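Local atomic coordinates of UDP-4-amino-4,6-dideoxy-N-acetyl-beta-L-altrosamine transaminase (Helicobacter pylori, PDB entry 2FNU), a protein that catalyses the pyridoxal-phosphate-dependent transfer of an amino group from L-glutamate to a UDP-linked 4-keto sugar, the second step in making pseudaminic acid for flagellin. Residues 13-18 against 243-248; 56-61 against 227-232; 109-114 against 134-139; 255-260 against 272-277. All blocks are in the same frame, centred on the assembly; numbering follows the deposited sequence.

Contact 1 (13-18 against 243-248); sequences KEDKKA and LKKAPF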
# COMPACT_ATOMS: atom_id res chain seq x y z
N LYS B 13 -6.89 -20.03 -15.97
CA LYS B 13 -5.56 -20.24 -16.56
C LYS B 13 -4.98 -19.00 -17.24
O LYS B 13 -3.76 -18.82 -17.26
CB LYS B 13 -5.54 -21.47 -17.49
CG LYS B 13 -6.48 -21.41 -18.68
CD LYS B 13 -5.79 -20.89 -19.94
CE LYS B 13 -6.72 -20.93 -21.16
NZ LYS B 13 -7.10 -22.32 -21.53
N GLU B 14 -5.84 -18.17 -17.83
CA GLU B 14 -5.37 -16.96 -18.50
C GLU B 14 -4.79 -15.99 -17.46
O GLU B 14 -3.77 -15.34 -17.71
CB GLU B 14 -6.49 -16.28 -19.29
CG GLU B 14 -6.87 -16.98 -20.60
CD GLU B 14 -7.84 -16.15 -21.44
OE1 GLU B 14 -8.00 -14.93 -21.17
OE2 GLU B 14 -8.46 -16.72 -22.38
N ASP B 15 -5.45 -15.91 -16.30
CA ASP B 15 -4.97 -15.06 -15.21
C ASP B 15 -3.58 -15.52 -14.76
O ASP B 15 -2.67 -14.70 -14.57
CB ASP B 15 -5.91 -15.10 -14.00
CG ASP B 15 -7.30 -14.57 -14.31
OD1 ASP B 15 -7.46 -13.67 -15.17
OD2 ASP B 15 -8.26 -15.08 -13.67
N LYS B 16 -3.44 -16.83 -14.58
CA LYS B 16 -2.16 -17.39 -14.11
C LYS B 16 -1.05 -17.20 -15.13
O LYS B 16 0.08 -16.85 -14.77
CB LYS B 16 -2.36 -18.86 -13.71
CG LYS B 16 -3.43 -19.01 -12.64
CD LYS B 16 -3.82 -20.47 -12.36
CE LYS B 16 -4.99 -20.55 -11.40
NZ LYS B 16 -5.43 -21.95 -11.16
N LYS B 17 -1.37 -17.40 -16.41
CA LYS B 17 -0.44 -17.10 -17.51
C LYS B 17 0.02 -15.64 -17.50
O LYS B 17 1.20 -15.34 -17.70
CB LYS B 17 -1.08 -17.40 -18.87
CG LYS B 17 -0.16 -17.21 -20.07
CD LYS B 17 -0.84 -17.71 -21.35
CE LYS B 17 0.09 -17.65 -22.54
NZ LYS B 17 1.02 -18.82 -22.58
N ALA B 18 -0.94 -14.73 -17.29
CA ALA B 18 -0.64 -13.30 -17.29
C ALA B 18 0.37 -12.96 -16.19
O ALA B 18 1.29 -12.20 -16.43
CB ALA B 18 -1.92 -12.49 -17.12
N LEU B 243 -10.32 -8.19 -15.61
CA LEU B 243 -11.23 -7.18 -16.16
C LEU B 243 -11.79 -7.62 -17.51
O LEU B 243 -12.96 -7.35 -17.81
CB LEU B 243 -10.54 -5.81 -16.28
CG LEU B 243 -11.43 -4.67 -16.78
CD1 LEU B 243 -12.59 -4.39 -15.83
CD2 LEU B 243 -10.57 -3.44 -16.94
N LYS B 244 -10.98 -8.31 -18.30
CA LYS B 244 -11.42 -8.79 -19.62
C LYS B 244 -12.62 -9.72 -19.52
O LYS B 244 -13.39 -9.85 -20.49
CB LYS B 244 -10.28 -9.50 -20.35
CG LYS B 244 -9.28 -8.54 -20.99
CD LYS B 244 -8.05 -9.26 -21.52
CE LYS B 244 -7.10 -8.24 -22.18
NZ LYS B 244 -5.66 -8.67 -22.27
N LYS B 245 -12.77 -10.39 -18.37
CA LYS B 245 -13.93 -11.27 -18.17
C LYS B 245 -14.87 -10.77 -17.07
O LYS B 245 -15.69 -11.54 -16.56
CB LYS B 245 -13.50 -12.72 -17.89
CG LYS B 245 -12.58 -12.89 -16.71
CD LYS B 245 -12.33 -14.36 -16.41
CE LYS B 245 -11.08 -14.51 -15.58
NZ LYS B 245 -9.84 -14.39 -16.42
N ALA B 246 -14.77 -9.49 -16.72
CA ALA B 246 -15.62 -8.98 -15.63
C ALA B 246 -17.12 -9.21 -15.89
O ALA B 246 -17.84 -9.57 -14.97
CB ALA B 246 -15.32 -7.49 -15.34
N PRO B 247 -17.61 -8.96 -17.12
CA PRO B 247 -19.04 -9.23 -17.34
C PRO B 247 -19.43 -10.70 -17.17
O PRO B 247 -20.52 -11.00 -16.64
CB PRO B 247 -19.26 -8.76 -18.79
CG PRO B 247 -18.20 -7.69 -18.97
CD PRO B 247 -16.99 -8.30 -18.28
N PHE B 248 -18.57 -11.62 -17.62
CA PHE B 248 -18.79 -13.05 -17.44
C PHE B 248 -18.87 -13.41 -15.95
O PHE B 248 -19.79 -14.11 -15.52
CB PHE B 248 -17.66 -13.84 -18.13
CG PHE B 248 -17.67 -15.32 -17.83
CD1 PHE B 248 -18.42 -16.19 -18.59
CD2 PHE B 248 -16.91 -15.83 -16.77
CE1 PHE B 248 -18.43 -17.57 -18.31
CE2 PHE B 248 -16.91 -17.20 -16.48
CZ PHE B 248 -17.68 -18.06 -17.26
O HOH W 1 -9.58 -13.07 -19.12

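Contact 2 (56-61 against 227-232); sequences ATSALL and HNFRLN. With PMP (4'-deoxy-4'-aminopyridoxal-5'-phosphate), chain E; PMP (4'-deoxy-4'-aminopyridoxal-5'-phosphate), chain C.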
# COMPACT_ATOMS: atom_id res chain seq x y z
N ALA B 56 -7.98 -0.27 -1.99
CA ALA B 56 -8.97 0.82 -2.07
C ALA B 56 -8.85 1.79 -0.90
O ALA B 56 -9.26 2.95 -1.02
CB ALA B 56 -10.40 0.28 -2.18
N THR B 57 -8.34 1.31 0.25
CA THR B 57 -8.16 2.21 1.40
C THR B 57 -7.12 3.28 1.06
O THR B 57 -7.30 4.46 1.40
CB THR B 57 -7.78 1.41 2.64
OG1 THR B 57 -8.79 0.43 2.86
CG2 THR B 57 -7.74 2.30 3.87
N SER B 58 -6.06 2.89 0.35
CA SER B 58 -5.07 3.87 -0.14
C SER B 58 -5.69 4.84 -1.14
O SER B 58 -5.39 6.05 -1.12
CB SER B 58 -3.85 3.17 -0.75
OG SER B 58 -3.13 2.46 0.24
N ALA B 59 -6.52 4.29 -2.04
CA ALA B 59 -7.26 5.10 -2.99
C ALA B 59 -8.16 6.12 -2.27
O ALA B 59 -8.19 7.31 -2.65
CB ALA B 59 -8.08 4.20 -3.89
N LEU B 60 -8.87 5.67 -1.23
CA LEU B 60 -9.77 6.57 -0.49
C LEU B 60 -8.97 7.69 0.17
O LEU B 60 -9.37 8.86 0.09
CB LEU B 60 -10.57 5.79 0.57
CG LEU B 60 -11.74 4.95 0.08
CD1 LEU B 60 -12.19 3.97 1.16
CD2 LEU B 60 -12.90 5.82 -0.35
N LEU B 61 -7.85 7.36 0.81
CA LEU B 61 -7.05 8.39 1.46
C LEU B 61 -6.58 9.40 0.41
O LEU B 61 -6.63 10.61 0.61
CB LEU B 61 -5.82 7.80 2.14
CG LEU B 61 -4.86 8.84 2.74
CD1 LEU B 61 -5.53 9.54 3.94
CD2 LEU B 61 -3.55 8.18 3.18
N HIS B 227 3.27 9.27 -1.22
CA HIS B 227 3.50 8.00 -0.53
C HIS B 227 3.97 6.98 -1.56
O HIS B 227 4.42 7.34 -2.64
CB HIS B 227 2.20 7.55 0.13
CG HIS B 227 1.74 8.47 1.23
ND1 HIS B 227 1.86 8.14 2.56
CD2 HIS B 227 1.16 9.70 1.20
CE1 HIS B 227 1.40 9.13 3.31
NE2 HIS B 227 0.97 10.09 2.51
N ASN B 228 3.94 5.69 -1.21
CA ASN B 228 4.11 4.66 -2.24
C ASN B 228 2.93 3.71 -2.09
O ASN B 228 2.99 2.75 -1.30
CB ASN B 228 5.44 3.89 -2.09
CG ASN B 228 5.60 2.76 -3.11
OD1 ASN B 228 6.67 2.11 -3.17
ND2 ASN B 228 4.58 2.52 -3.89
N PHE B 229 1.86 4.06 -2.80
CA PHE B 229 0.63 3.26 -2.86
C PHE B 229 0.50 2.62 -4.24
O PHE B 229 -0.61 2.37 -4.71
CB PHE B 229 -0.59 4.15 -2.59
CG PHE B 229 -0.60 4.82 -1.23
CD1 PHE B 229 -0.02 4.22 -0.11
CD2 PHE B 229 -1.31 6.01 -1.07
CE1 PHE B 229 -0.07 4.85 1.14
CE2 PHE B 229 -1.36 6.64 0.18
CZ PHE B 229 -0.77 6.06 1.28
N ARG B 230 1.62 2.37 -4.90
CA ARG B 230 1.56 1.86 -6.28
C ARG B 230 1.06 0.43 -6.32
O ARG B 230 1.27 -0.36 -5.38
CB ARG B 230 2.94 1.95 -6.92
CG ARG B 230 3.46 3.39 -7.05
CD ARG B 230 4.73 3.46 -7.87
NE ARG B 230 5.83 2.67 -7.28
CZ ARG B 230 6.92 3.18 -6.71
NH1 ARG B 230 7.13 4.50 -6.63
NH2 ARG B 230 7.86 2.35 -6.25
N LEU B 231 0.38 0.10 -7.42
CA LEU B 231 0.07 -1.28 -7.75
C LEU B 231 1.17 -1.80 -8.67
O LEU B 231 1.51 -1.16 -9.67
CB LEU B 231 -1.28 -1.34 -8.48
CG LEU B 231 -1.88 -2.75 -8.61
CD1 LEU B 231 -2.38 -3.24 -7.24
CD2 LEU B 231 -3.04 -2.77 -9.60
N ASN B 232 1.75 -2.95 -8.33
CA ASN B 232 2.88 -3.43 -9.13
C ASN B 232 2.43 -4.14 -10.42
O ASN B 232 1.22 -4.26 -10.67
CB ASN B 232 3.79 -4.32 -8.28
CG ASN B 232 3.07 -5.52 -7.71
OD1 ASN B 232 2.88 -5.65 -6.49
ND2 ASN B 232 2.62 -6.38 -8.59
N1 PMP E . -14.88 0.44 1.16
C2 PMP E . -15.73 -0.63 1.18
C2A PMP E . -17.21 -0.39 0.97
C3 PMP E . -15.21 -1.92 1.37
O3 PMP E . -16.04 -3.00 1.36
C4 PMP E . -13.83 -2.11 1.57
C4A PMP E . -13.24 -3.47 1.87
N4A PMP E . -14.15 -4.30 2.64
C5 PMP E . -12.98 -1.00 1.49
C6 PMP E . -13.53 0.25 1.22
C5A PMP E . -11.47 -1.13 1.65
O4P PMP E . -10.98 -1.69 0.45
P PMP E . -9.55 -2.44 0.44
O1P PMP E . -9.78 -3.78 1.12
O2P PMP E . -9.22 -2.64 -1.01
O3P PMP E . -8.53 -1.58 1.14
N1 PMP C . 14.10 4.55 2.04
C2 PMP C . 15.13 4.46 1.16
C2A PMP C . 16.53 4.62 1.72
C3 PMP C . 14.91 4.02 -0.15
O3 PMP C . 15.98 3.74 -0.97
C4 PMP C . 13.59 3.90 -0.61
C4A PMP C . 13.26 3.62 -2.06
N4A PMP C . 14.33 4.01 -2.95
C5 PMP C . 12.55 4.03 0.30
C6 PMP C . 12.80 4.36 1.62
C5A PMP C . 11.10 3.76 -0.09
O4P PMP C . 10.93 2.36 -0.24
P PMP C . 9.73 1.76 -1.13
O1P PMP C . 10.16 1.99 -2.56
O2P PMP C . 9.67 0.29 -0.77
O3P PMP C . 8.46 2.52 -0.80

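Contact 3 (109-114 against 134-139); sequences IDELAL and SVEVES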
# COMPACT_ATOMS: atom_id res chain seq x y z
N ILE B 109 -27.37 4.59 1.45
CA ILE B 109 -27.60 5.88 2.11
C ILE B 109 -28.95 6.44 1.64
O ILE B 109 -29.31 6.32 0.47
CB ILE B 109 -26.41 6.84 1.82
CG1 ILE B 109 -26.35 8.00 2.81
CG2 ILE B 109 -26.45 7.37 0.37
CD1 ILE B 109 -25.08 8.86 2.67
N ASP B 110 -29.71 7.02 2.57
CA ASP B 110 -31.04 7.55 2.24
C ASP B 110 -30.93 8.95 1.64
O ASP B 110 -30.72 9.91 2.37
CB ASP B 110 -31.90 7.55 3.51
CG ASP B 110 -33.33 8.03 3.26
OD1 ASP B 110 -34.10 8.06 4.25
OD2 ASP B 110 -33.66 8.36 2.09
N GLU B 111 -31.08 9.05 0.32
CA GLU B 111 -30.87 10.33 -0.37
C GLU B 111 -31.87 11.39 0.09
O GLU B 111 -31.60 12.61 -0.07
CB GLU B 111 -30.89 10.15 -1.90
CG GLU B 111 -32.26 9.80 -2.49
CD GLU B 111 -32.72 8.35 -2.33
OE1 GLU B 111 -31.92 7.47 -1.92
OE2 GLU B 111 -33.89 8.06 -2.66
N LEU B 112 -32.99 10.94 0.66
CA LEU B 112 -34.03 11.89 1.15
C LEU B 112 -33.73 12.41 2.56
O LEU B 112 -34.43 13.32 3.05
CB LEU B 112 -35.42 11.24 1.13
CG LEU B 112 -35.94 10.77 -0.23
CD1 LEU B 112 -37.36 10.25 -0.09
CD2 LEU B 112 -35.85 11.88 -1.28
N ALA B 113 -32.70 11.87 3.20
CA ALA B 113 -32.37 12.25 4.57
C ALA B 113 -31.00 12.93 4.70
O ALA B 113 -30.43 12.98 5.79
CB ALA B 113 -32.45 11.02 5.49
N LEU B 114 -30.50 13.46 3.58
CA LEU B 114 -29.18 14.09 3.55
C LEU B 114 -29.23 15.59 3.73
O LEU B 114 -28.36 16.17 4.38
CB LEU B 114 -28.45 13.78 2.23
CG LEU B 114 -28.27 12.33 1.82
CD1 LEU B 114 -27.64 12.26 0.43
CD2 LEU B 114 -27.37 11.65 2.85
N SER B 134 -26.15 0.42 -6.99
CA SER B 134 -25.93 1.87 -7.07
C SER B 134 -26.87 2.62 -6.15
O SER B 134 -28.07 2.30 -6.07
CB SER B 134 -26.15 2.36 -8.51
OG SER B 134 -25.99 3.78 -8.58
N VAL B 135 -26.34 3.65 -5.49
CA VAL B 135 -27.19 4.60 -4.78
C VAL B 135 -28.00 5.42 -5.79
O VAL B 135 -27.84 5.27 -7.01
CB VAL B 135 -26.36 5.54 -3.91
CG1 VAL B 135 -25.47 4.73 -2.96
CG2 VAL B 135 -25.49 6.47 -4.79
N GLU B 136 -28.89 6.27 -5.27
CA GLU B 136 -29.71 7.12 -6.11
C GLU B 136 -28.90 8.31 -6.60
O GLU B 136 -28.92 9.41 -6.03
CB GLU B 136 -30.98 7.55 -5.35
CG GLU B 136 -32.01 6.44 -5.29
CD GLU B 136 -32.47 6.03 -6.68
OE1 GLU B 136 -32.35 4.84 -7.02
OE2 GLU B 136 -32.87 6.91 -7.46
N VAL B 137 -28.14 8.04 -7.66
CA VAL B 137 -27.11 8.95 -8.13
C VAL B 137 -27.64 10.34 -8.51
O VAL B 137 -27.02 11.35 -8.16
CB VAL B 137 -26.32 8.29 -9.30
CG1 VAL B 137 -25.66 9.34 -10.18
CG2 VAL B 137 -25.29 7.29 -8.73
N GLU B 138 -28.75 10.41 -9.24
CA GLU B 138 -29.21 11.71 -9.72
C GLU B 138 -29.59 12.62 -8.56
O GLU B 138 -29.23 13.81 -8.53
CB GLU B 138 -30.39 11.55 -10.67
CG GLU B 138 -30.73 12.83 -11.43
CD GLU B 138 -31.67 12.59 -12.60
OE1 GLU B 138 -32.42 13.53 -12.95
OE2 GLU B 138 -31.66 11.47 -13.17
N SER B 139 -30.28 12.04 -7.58
CA SER B 139 -30.65 12.78 -6.38
C SER B 139 -29.43 13.38 -5.66
O SER B 139 -29.43 14.56 -5.30
CB SER B 139 -31.44 11.86 -5.45
OG SER B 139 -31.85 12.57 -4.30
O HOH W 2 -29.33 6.46 -2.37
O HOH W 3 -30.84 14.06 -2.16

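Contact 4 (255-260 against 272-277); sequences EAALTY and PLHPLL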
# COMPACT_ATOMS: atom_id res chain seq x y z
N GLU B 255 -26.45 -15.30 -11.90
CA GLU B 255 -27.13 -16.59 -12.00
C GLU B 255 -27.27 -17.24 -10.64
O GLU B 255 -28.33 -17.81 -10.32
CB GLU B 255 -26.46 -17.48 -13.05
CG GLU B 255 -26.87 -17.02 -14.46
CD GLU B 255 -25.92 -17.42 -15.57
OE1 GLU B 255 -26.10 -16.89 -16.69
OE2 GLU B 255 -25.00 -18.24 -15.34
N ALA B 256 -26.24 -17.14 -9.81
CA ALA B 256 -26.30 -17.67 -8.45
C ALA B 256 -27.37 -16.93 -7.66
O ALA B 256 -28.18 -17.55 -6.97
CB ALA B 256 -24.95 -17.52 -7.76
N ALA B 257 -27.38 -15.60 -7.78
CA ALA B 257 -28.39 -14.80 -7.08
C ALA B 257 -29.81 -15.17 -7.49
O ALA B 257 -30.72 -15.26 -6.66
CB ALA B 257 -28.14 -13.31 -7.33
N LEU B 258 -30.00 -15.40 -8.79
CA LEU B 258 -31.33 -15.77 -9.28
C LEU B 258 -31.76 -17.13 -8.74
O LEU B 258 -32.97 -17.35 -8.49
CB LEU B 258 -31.37 -15.76 -10.81
CG LEU B 258 -31.28 -14.36 -11.43
CD1 LEU B 258 -31.02 -14.50 -12.93
CD2 LEU B 258 -32.53 -13.50 -11.15
N THR B 259 -30.81 -18.05 -8.58
CA THR B 259 -31.12 -19.36 -8.00
C THR B 259 -31.55 -19.22 -6.54
O THR B 259 -32.56 -19.78 -6.13
CB THR B 259 -29.92 -20.31 -8.14
OG1 THR B 259 -29.72 -20.54 -9.53
CG2 THR B 259 -30.18 -21.65 -7.44
N TYR B 260 -30.80 -18.45 -5.75
CA TYR B 260 -31.28 -18.16 -4.41
C TYR B 260 -32.69 -17.55 -4.43
O TYR B 260 -33.55 -17.93 -3.63
CB TYR B 260 -30.36 -17.14 -3.75
CG TYR B 260 -29.06 -17.64 -3.15
CD1 TYR B 260 -29.04 -18.64 -2.18
CD2 TYR B 260 -27.85 -17.02 -3.48
CE1 TYR B 260 -27.85 -19.04 -1.58
CE2 TYR B 260 -26.65 -17.44 -2.90
CZ TYR B 260 -26.66 -18.44 -1.93
OH TYR B 260 -25.49 -18.83 -1.32
N PRO B 272 -34.81 -11.46 0.71
CA PRO B 272 -33.61 -11.19 -0.07
C PRO B 272 -33.73 -9.81 -0.73
O PRO B 272 -34.82 -9.39 -1.15
CB PRO B 272 -33.63 -12.27 -1.16
CG PRO B 272 -34.69 -13.24 -0.74
CD PRO B 272 -35.66 -12.49 0.08
N LEU B 273 -32.60 -9.12 -0.87
CA LEU B 273 -32.61 -7.82 -1.52
C LEU B 273 -32.54 -7.94 -3.04
O LEU B 273 -32.97 -7.04 -3.76
CB LEU B 273 -31.44 -6.96 -1.03
CG LEU B 273 -31.51 -6.47 0.42
CD1 LEU B 273 -30.31 -5.57 0.72
CD2 LEU B 273 -32.82 -5.72 0.68
N HIS B 274 -31.99 -9.05 -3.55
CA HIS B 274 -31.72 -9.16 -4.99
C HIS B 274 -32.94 -8.96 -5.92
O HIS B 274 -32.80 -8.32 -6.97
CB HIS B 274 -30.91 -10.42 -5.31
CG HIS B 274 -30.63 -10.62 -6.77
ND1 HIS B 274 -29.56 -10.06 -7.43
CD2 HIS B 274 -31.33 -11.31 -7.70
CE1 HIS B 274 -29.60 -10.41 -8.71
NE2 HIS B 274 -30.66 -11.17 -8.89
N PRO B 275 -34.11 -9.52 -5.57
CA PRO B 275 -35.27 -9.30 -6.45
C PRO B 275 -35.71 -7.85 -6.62
O PRO B 275 -36.52 -7.57 -7.52
CB PRO B 275 -36.39 -10.11 -5.77
CG PRO B 275 -35.65 -11.18 -5.01
CD PRO B 275 -34.45 -10.45 -4.47
N LEU B 276 -35.21 -6.95 -5.77
CA LEU B 276 -35.64 -5.55 -5.81
C LEU B 276 -34.79 -4.67 -6.72
O LEU B 276 -35.07 -3.48 -6.88
CB LEU B 276 -35.67 -4.98 -4.39
CG LEU B 276 -36.48 -5.82 -3.40
CD1 LEU B 276 -36.32 -5.25 -1.99
CD2 LEU B 276 -37.98 -5.93 -3.80
N LEU B 277 -33.74 -5.25 -7.31
CA LEU B 277 -32.85 -4.46 -8.18
C LEU B 277 -33.59 -3.90 -9.39
O LEU B 277 -34.43 -4.59 -9.98
CB LEU B 277 -31.68 -5.31 -8.66
CG LEU B 277 -30.62 -5.75 -7.66
CD1 LEU B 277 -29.65 -6.67 -8.37
CD2 LEU B 277 -29.89 -4.55 -7.10

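Contact 1 (13-18 against 243-248)
Asp15 and Lys245 meet in a salt bridge, Lys245 NZ giving a hydrogen bond of 2.8 Å to Asp15 OD1. The two side chains arrive from opposite directions. The ammonium group does not lie in the carboxylate plane but approaches from above it, 36° out, with NZ also 3.2 Å from Asp15 OD2. Behind it, Lys245 CE rests 3.5 Å from the same OD2, and the carboxylate thus faces the last two atoms of the lysine chain. Beyond CB that chain runs nearly straight out to CE and bends at the CD-CE bond (chi4 -78°), bringing NZ to the carboxylate. A water widens the junction: Lys245 NZ donates to it at 3.0 Å, and the water in turn donates to Glu14 OE1 at 3.2 Å. Glu14 is therefore linked through solvent, its OE1 standing 5.1 Å from Lys245 NZ.

Further partners fix the carboxylate of Asp15. Ser241 hydrogen-bonds Asp15 OD1, while the backbone N of Asp12 and the side-chain amide of Gln242 hold OD2; Asp12 also forms a second salt bridge with Lys245. The aspartate belongs to helix 13-23, and the lysine is the N-cap residue of helix 246-264, in the short link between helix 233-244 and helix 246-264. The contact thus ties the N-terminal helix to a helix junction, away from the annotated sites. With two acidic side chains bonded directly to one ammonium group, and a third through water, Lys245 is probably kept protonated and Asp15, buried and gripped at both oxygens, ionised.

Contact 2 (56-61 against 227-232)
Phe229 reaches from an irregular loop to the first turns of helix 56-66, and its side chain meets that helix from root to rim. Its CB lies 3.9 Å from Ser58 CB. Ser58 CB is closer still to Phe229 CG, 3.7 Å, the start of a CH-pi contact in which Ser58 CB stands over the ring face, 4.0 Å from the centroid and 23° off the normal. Phe229 CD1 is approached by Ser58 OG at 3.6 Å, over the same face but toward its rim; this hydroxyl finds its polar partner in Asn54. On the opposite face His227 CB sits above the ring centre. At the far end CZ touches Leu61 CD2 at 4.0 Å, the leucine crossing the phenylalanine at about a right angle.

The helix so packed is the one whose N terminus receives the cofactor phosphate, an arrangement familiar from fold-type I aminotransferases. Ala56 N donates to O2P of the pyridoxamine phosphate of chain E at 2.8 Å; Thr57 N and Thr57 OG1 both donate to its O3P, the hydroxyl at 2.7 Å. The Thr57 hydroxyl lies beside its own backbone N (chi1 -56°), which lets one residue grip one oxygen twice. The loop also reaches the dimer interface: Asn228, a substrate-binding residue, lies next to the phosphate of the cofactor of chain C, and Arg230 forms a salt bridge with Glu189 of the second subunit.

Contact 3 (109-114 against 134-139)
An Asx turn in the connection between strands 97-100 and 122-128 meets the start of helix 137-146, whose N-cap is Glu136. In the turn, Leu112 N donates to Asp110 OD2 at 3.0 Å, reaching the oxygen from above the carboxylate plane. Glu111, the middle residue of the turn, carries the contact. Its CG sits between the backbone N and the carbonyl carbon (chi1 70°) and the chain folds again at chi2, laying the methylenes against Ser139 and the carboxylate against Glu136: Glu111 CG is 3.3 Å from Ser139 OG, and Glu111 OE1 is 3.5 Å from Glu136 CG. The two carboxylates, turned 56° apart, keep clear of each other, and Lys104 forms a salt bridge with Glu111 OE1. Deeper in, Ile109 CG2 touches Val135 CG1 at 4.4 Å.

Two waters do the polar bridging. One donates to Ile109 O and to Glu111 OE1, each at 2.8 Å, and accepts from Glu136 N; the other donates to Glu111 O and is hydrogen-bonded to Ser139 OG. Ile109 and Val135 both rest on Ser127. Helix 137-146 joins the adjacent parallel strands 122-128 and 150-154 in a beta-alpha-beta crossover, as in the large domain of fold-type I aminotransferases.

Contact 4 (255-260 against 272-277)
The imidazole of His274 has the methyl group of Ala257 on one face and Leu258 at its edge. Ala257 CB stands 3.4 Å above the ring plane, over the centre, in a CH-pi contact whose line to the centroid is 7° off the ring normal. All five ring atoms are therefore almost equally near the methyl, from 3.5 Å at CE1 to 3.8 Å at CD2. Leu258 CD2 meets the rim instead, lying in the ring plane 3.7 Å from His274 NE2. The two helix residues thus share the imidazole: one methyl sits over its face, the other borders its NE2 corner. NE2 itself makes a weak hydrogen bond to Glu254, one helical turn before Leu258.

The extended first torsion of the histidine (chi1 178°) carries the ring out from its backbone to the helix. Although the CB of Leu258 points away from the 272-277 segment, its branch bends back, and CD2 completes the approach.

His274 opens a short 3-10 turn, 274-276, just after strand 270-272, while Ala257 and Leu258 lie midway along helix 246-264. This is a helix-strand-turn return onto the helix flank, probably in the smaller C-terminal domain of the fold-type I architecture, away from the annotated sites. Tyr286 of strand 286-290 touches both Ala257 and His274, and Asn283 and Asp261 also border the histidine. Tyr286 also meets the ring of Tyr260, which packs against Phe264 as well and hydrogen-bonds Pro348 O through its hydroxyl.

How the contacts relate
Contacts 1 and 4 share helix 246-264: contact 1 lies at its start and contact 4 midway along it, with centres 25 Å apart. Along the chain, contact 1 spans the longest loop; contact 2 lies within that span, contact 3 within that of contact 2, and contact 4 follows. Contact 2 is at the cofactor phosphate and the dimer interface, whereas contact 3, 27 Å from it between centres, lies by strand 122-128 of the seven-stranded sheet. Contacts 2 and 4 are on opposite sides of the chain's centre. None touches another; contact 2 alone lies at the cofactor phosphate, while contacts 1 and 4 pack along one helix away from the annotated sites.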